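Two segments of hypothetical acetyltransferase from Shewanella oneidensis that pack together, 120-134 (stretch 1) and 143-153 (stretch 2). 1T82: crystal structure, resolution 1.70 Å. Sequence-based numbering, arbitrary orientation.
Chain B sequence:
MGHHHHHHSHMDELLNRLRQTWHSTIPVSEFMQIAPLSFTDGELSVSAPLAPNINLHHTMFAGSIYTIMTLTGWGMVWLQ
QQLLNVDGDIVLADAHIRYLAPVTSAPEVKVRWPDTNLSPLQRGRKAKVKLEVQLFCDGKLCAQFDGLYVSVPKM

Stretch 1 120-134: PLQRGRKAKVKLEVQ
Stretch 2, residues 143-153: AQFDGLYVSVP

The apolar centre of this contact lies on the buried face of a two-stranded antiparallel ladder, where Ala127, Val129, Leu131 and Val133 of strand 127-134 meet Ser151, Tyr149 and Phe145 of strand 143-152. Val133 (chi1 t) places CG2 3.7 Å from CD1 of Phe145, whose ring is set by chi1 t and chi2 -84°. Leu131 (m, t) reaches the other aromatic, its CD1 lying 4.3 Å from CD1 of Tyr149 (chi1 m, chi2 78°). Val129 (t) sits directly across from that tyrosine, CB to CB 4.5 Å. Branched and aromatic side chains suit an extended backbone and fill this buried layer; the tyrosine can be buried because its OH is hydrogen-bonded elsewhere in the structure. Gly147, opposite Leu131, leaves room for the phenylalanine: a CB here would come within 2.7 Å of Phe145 CE1.

The backbone beneath these side chains is regular, with phi between about -97° and -157° and psi between 114° and 151°. The strand axes approach to 4.6 Å, and their N-to-C directions differ by 157°. Register runs from Ala127 opposite Ser151 to Gln134 opposite Gln144, the paired numbers always summing to 278. Hydrogen-bonded pairs, such as Leu131 CA and Gly147 CA at 5.4 Å, alternate with non-hydrogen-bonded pairs, which lie closer together, as with Lys128 CA and Val150 CA at 4.6 Å.

Each hydrogen-bonded pair is joined by two backbone hydrogen bonds, one from each amide N to the partner's carbonyl O. Ala127 N to Ser151 O is 2.9 Å and Ser151 N to Ala127 O 2.8 Å; Val129 N to Tyr149 O and Tyr149 N to Val129 O are both 2.7 Å. Leu131 N to Gly147 O measures 2.9 Å, with Gly147 N to Leu131 O at 3.0 Å. Val133 N to Phe145 O and Phe145 N to Val133 O are each 2.9 Å, the latter more bent at 142°. Between these rungs, CA-H...O contacts such as Lys130 CA to Gly147 O, 3.5 Å, add weaker polar contacts.

At the loop end, Leu121 (m, t) turns its tip inward, CD2 lying 3.6 Å from Pro153 CD. Arg125 N and Arg123 N both bond to Pro120 O, at 2.9 and 2.8 Å, holding the turn. Gly124, at phi/psi 87/23, suits it because a CB would jam against the preceding carbonyl; its C lies 3.5 Å from Pro153 CG.

The other face is more polar and more exposed. Lys128 (m, t, t, t) packs its aliphatic stem near Val150 (t), CG to CG2 4.4 Å, while Lys130 brings CG to 4.4 Å from CD1 of Leu148 (t, p); both lysine ends lead away, so charge can remain in solvent. Glu132 (t, t) and Asp146 (m) face each other without a salt bridge: OE2 and OD1 are like-charged and 3.9 Å apart. At the far edge, Gln134 (m, t) donates NE2 to OE1 of Gln144 (t, p), 2.8 Å and nearly linear at 177°, a match made possible by amides that carry both donor and acceptor.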

# COMPACT_ATOMS: atom_id res chain seq x y z
N PRO B 120 12.90 -3.48 25.26
CA PRO B 120 11.73 -4.26 25.68
C PRO B 120 11.68 -5.64 25.02
O PRO B 120 11.27 -6.62 25.65
CB PRO B 120 10.57 -3.37 25.25
CG PRO B 120 11.11 -2.00 25.48
CD PRO B 120 12.51 -2.11 24.90
N LEU B 121 12.09 -5.72 23.76
CA LEU B 121 12.10 -6.99 23.04
C LEU B 121 13.00 -7.99 23.74
O LEU B 121 12.70 -9.18 23.79
CB LEU B 121 12.58 -6.79 21.61
CG LEU B 121 11.68 -5.98 20.69
CD1 LEU B 121 12.33 -5.87 19.32
CD2 LEU B 121 10.31 -6.65 20.58
N GLN B 122 14.11 -7.49 24.28
CA GLN B 122 15.08 -8.33 24.98
C GLN B 122 14.57 -8.66 26.38
O GLN B 122 15.23 -9.37 27.15
CB GLN B 122 16.42 -7.59 25.08
CG GLN B 122 16.98 -7.14 23.73
CD GLN B 122 18.17 -6.20 23.87
OE1 GLN B 122 18.06 -5.12 24.45
NE2 GLN B 122 19.31 -6.61 23.33
N ARG B 123 13.38 -8.15 26.71
CA ARG B 123 12.75 -8.38 28.00
C ARG B 123 11.53 -9.28 27.83
O ARG B 123 10.90 -9.68 28.81
CB ARG B 123 12.30 -7.04 28.60
CG ARG B 123 12.79 -6.76 30.01
CD ARG B 123 14.07 -5.93 29.99
NE ARG B 123 13.88 -4.69 29.24
CZ ARG B 123 13.00 -3.74 29.55
NH1 ARG B 123 12.91 -2.65 28.80
NH2 ARG B 123 12.20 -3.89 30.60
N GLY B 124 11.20 -9.58 26.58
CA GLY B 124 10.04 -10.41 26.30
C GLY B 124 8.78 -9.57 26.21
O GLY B 124 7.67 -10.06 26.40
N ARG B 125 8.96 -8.28 25.91
CA ARG B 125 7.85 -7.35 25.79
C ARG B 125 7.78 -6.82 24.36
O ARG B 125 8.80 -6.72 23.68
CB ARG B 125 8.04 -6.16 26.73
CG ARG B 125 8.56 -6.48 28.12
CD ARG B 125 7.51 -7.14 29.01
NE ARG B 125 7.73 -6.78 30.41
CZ ARG B 125 8.84 -7.03 31.10
NH1 ARG B 125 8.93 -6.65 32.36
NH2 ARG B 125 9.85 -7.67 30.52
N LYS B 126 6.58 -6.48 23.91
CA LYS B 126 6.41 -5.93 22.57
C LYS B 126 7.03 -4.53 22.55
O LYS B 126 7.08 -3.86 23.59
CB LYS B 126 4.93 -5.85 22.20
CG LYS B 126 4.11 -4.98 23.14
CD LYS B 126 2.65 -4.85 22.69
CE LYS B 126 1.86 -6.14 22.87
NZ LYS B 126 2.26 -7.21 21.92
N ALA B 127 7.50 -4.10 21.39
CA ALA B 127 8.11 -2.78 21.25
C ALA B 127 7.44 -2.01 20.11
O ALA B 127 7.16 -2.58 19.06
CB ALA B 127 9.61 -2.91 20.97
N LYS B 128 7.19 -0.73 20.33
CA LYS B 128 6.55 0.12 19.32
C LYS B 128 7.59 1.00 18.64
O LYS B 128 8.43 1.61 19.31
CB LYS B 128 5.48 1.00 19.98
CG LYS B 128 4.32 0.22 20.58
CD LYS B 128 3.41 1.13 21.40
CE LYS B 128 2.31 0.33 22.07
NZ LYS B 128 1.51 1.16 23.02
N VAL B 129 7.54 1.08 17.32
CA VAL B 129 8.49 1.88 16.56
C VAL B 129 7.77 2.78 15.56
O VAL B 129 7.12 2.30 14.64
CB VAL B 129 9.48 0.99 15.78
CG1 VAL B 129 10.53 1.85 15.10
CG2 VAL B 129 10.13 -0.02 16.71
N LYS B 130 7.89 4.09 15.75
CA LYS B 130 7.27 5.04 14.84
C LYS B 130 8.33 5.48 13.84
O LYS B 130 9.36 6.04 14.23
CB LYS B 130 6.75 6.26 15.61
CG LYS B 130 5.45 6.83 15.03
CD LYS B 130 5.27 8.32 15.33
CE LYS B 130 5.27 8.62 16.81
NZ LYS B 130 5.07 10.08 17.06
N LEU B 131 8.09 5.22 12.56
CA LEU B 131 9.04 5.60 11.53
C LEU B 131 8.45 6.52 10.47
O LEU B 131 7.26 6.48 10.18
CB LEU B 131 9.59 4.35 10.82
CG LEU B 131 10.40 3.36 11.65
CD1 LEU B 131 10.85 2.20 10.76
CD2 LEU B 131 11.61 4.06 12.24
N GLU B 132 9.32 7.34 9.90
CA GLU B 132 8.92 8.26 8.85
C GLU B 132 9.68 7.84 7.60
O GLU B 132 10.90 7.72 7.63
CB GLU B 132 9.30 9.68 9.22
CG GLU B 132 8.90 10.71 8.19
CD GLU B 132 9.22 12.11 8.64
OE1 GLU B 132 10.41 12.47 8.66
OE2 GLU B 132 8.27 12.85 8.99
N VAL B 133 8.95 7.61 6.51
CA VAL B 133 9.58 7.22 5.26
C VAL B 133 9.27 8.28 4.22
O VAL B 133 8.15 8.78 4.16
CB VAL B 133 9.04 5.86 4.76
CG1 VAL B 133 9.76 5.45 3.49
CG2 VAL B 133 9.22 4.79 5.84
N GLN B 134 10.27 8.65 3.43
CA GLN B 134 10.07 9.66 2.39
C GLN B 134 10.46 9.08 1.03
O GLN B 134 11.41 8.32 0.93
CB GLN B 134 10.92 10.90 2.66
CG GLN B 134 10.53 11.64 3.92
CD GLN B 134 11.22 12.99 4.02
OE1 GLN B 134 12.45 13.07 3.99
NE2 GLN B 134 10.43 14.04 4.13
N ALA B 143 6.29 11.73 -2.05
CA ALA B 143 5.35 11.09 -1.13
C ALA B 143 5.91 11.02 0.29
O ALA B 143 7.12 10.89 0.48
CB ALA B 143 4.99 9.68 -1.63
N GLN B 144 5.01 11.13 1.26
CA GLN B 144 5.35 11.12 2.69
C GLN B 144 4.59 10.00 3.40
O GLN B 144 3.38 9.84 3.21
CB GLN B 144 4.99 12.47 3.31
CG GLN B 144 5.54 12.68 4.71
CD GLN B 144 7.05 12.73 4.74
OE1 GLN B 144 7.67 13.62 4.15
NE2 GLN B 144 7.66 11.78 5.43
N PHE B 145 5.29 9.27 4.25
CA PHE B 145 4.72 8.14 4.97
C PHE B 145 5.07 8.14 6.46
O PHE B 145 6.20 8.41 6.84
CB PHE B 145 5.22 6.86 4.30
CG PHE B 145 4.83 5.57 4.99
CD1 PHE B 145 5.57 5.09 6.07
CD2 PHE B 145 3.77 4.81 4.50
CE1 PHE B 145 5.27 3.84 6.64
CE2 PHE B 145 3.46 3.57 5.06
CZ PHE B 145 4.21 3.09 6.13
N ASP B 146 4.07 7.86 7.28
CA ASP B 146 4.26 7.78 8.72
C ASP B 146 3.65 6.46 9.15
O ASP B 146 2.47 6.21 8.92
CB ASP B 146 3.57 8.96 9.41
CG ASP B 146 4.35 10.25 9.26
OD1 ASP B 146 5.47 10.32 9.82
OD2 ASP B 146 3.87 11.17 8.57
N GLY B 147 4.47 5.60 9.73
CA GLY B 147 3.96 4.31 10.15
C GLY B 147 4.33 3.91 11.55
O GLY B 147 5.42 4.22 12.04
N LEU B 148 3.40 3.25 12.23
CA LEU B 148 3.65 2.78 13.58
C LEU B 148 3.82 1.27 13.47
O LEU B 148 2.88 0.57 13.11
CB LEU B 148 2.47 3.10 14.49
CG LEU B 148 2.57 2.53 15.91
CD1 LEU B 148 3.80 3.08 16.60
CD2 LEU B 148 1.31 2.88 16.70
N TYR B 149 5.02 0.78 13.75
CA TYR B 149 5.27 -0.65 13.68
C TYR B 149 5.33 -1.23 15.08
O TYR B 149 5.78 -0.57 16.02
CB TYR B 149 6.60 -0.95 12.96
CG TYR B 149 6.62 -0.55 11.50
CD1 TYR B 149 6.80 0.78 11.12
CD2 TYR B 149 6.42 -1.50 10.50
CE1 TYR B 149 6.78 1.15 9.78
CE2 TYR B 149 6.40 -1.14 9.16
CZ TYR B 149 6.58 0.19 8.80
OH TYR B 149 6.54 0.56 7.48
N VAL B 150 4.85 -2.46 15.23
CA VAL B 150 4.87 -3.13 16.52
C VAL B 150 5.61 -4.44 16.37
O VAL B 150 5.28 -5.25 15.50
CB VAL B 150 3.44 -3.41 17.02
CG1 VAL B 150 3.48 -4.16 18.35
CG2 VAL B 150 2.67 -2.10 17.17
N SER B 151 6.63 -4.64 17.20
CA SER B 151 7.40 -5.88 17.13
C SER B 151 7.14 -6.72 18.37
O SER B 151 7.26 -6.24 19.49
CB SER B 151 8.90 -5.57 17.04
OG SER B 151 9.64 -6.77 16.95
N VAL B 152 6.76 -7.97 18.15
CA VAL B 152 6.47 -8.88 19.25
C VAL B 152 7.53 -9.99 19.33
O VAL B 152 7.75 -10.71 18.36
CB VAL B 152 5.07 -9.53 19.11
CG1 VAL B 152 3.99 -8.48 19.31
CG2 VAL B 152 4.93 -10.18 17.74
N PRO B 153 8.19 -10.12 20.48
CA PRO B 153 9.23 -11.14 20.69
C PRO B 153 8.64 -12.55 20.74
O PRO B 153 9.29 -13.48 20.22
CB PRO B 153 9.86 -10.71 22.02
CG PRO B 153 8.72 -10.10 22.75
CD PRO B 153 8.04 -9.28 21.68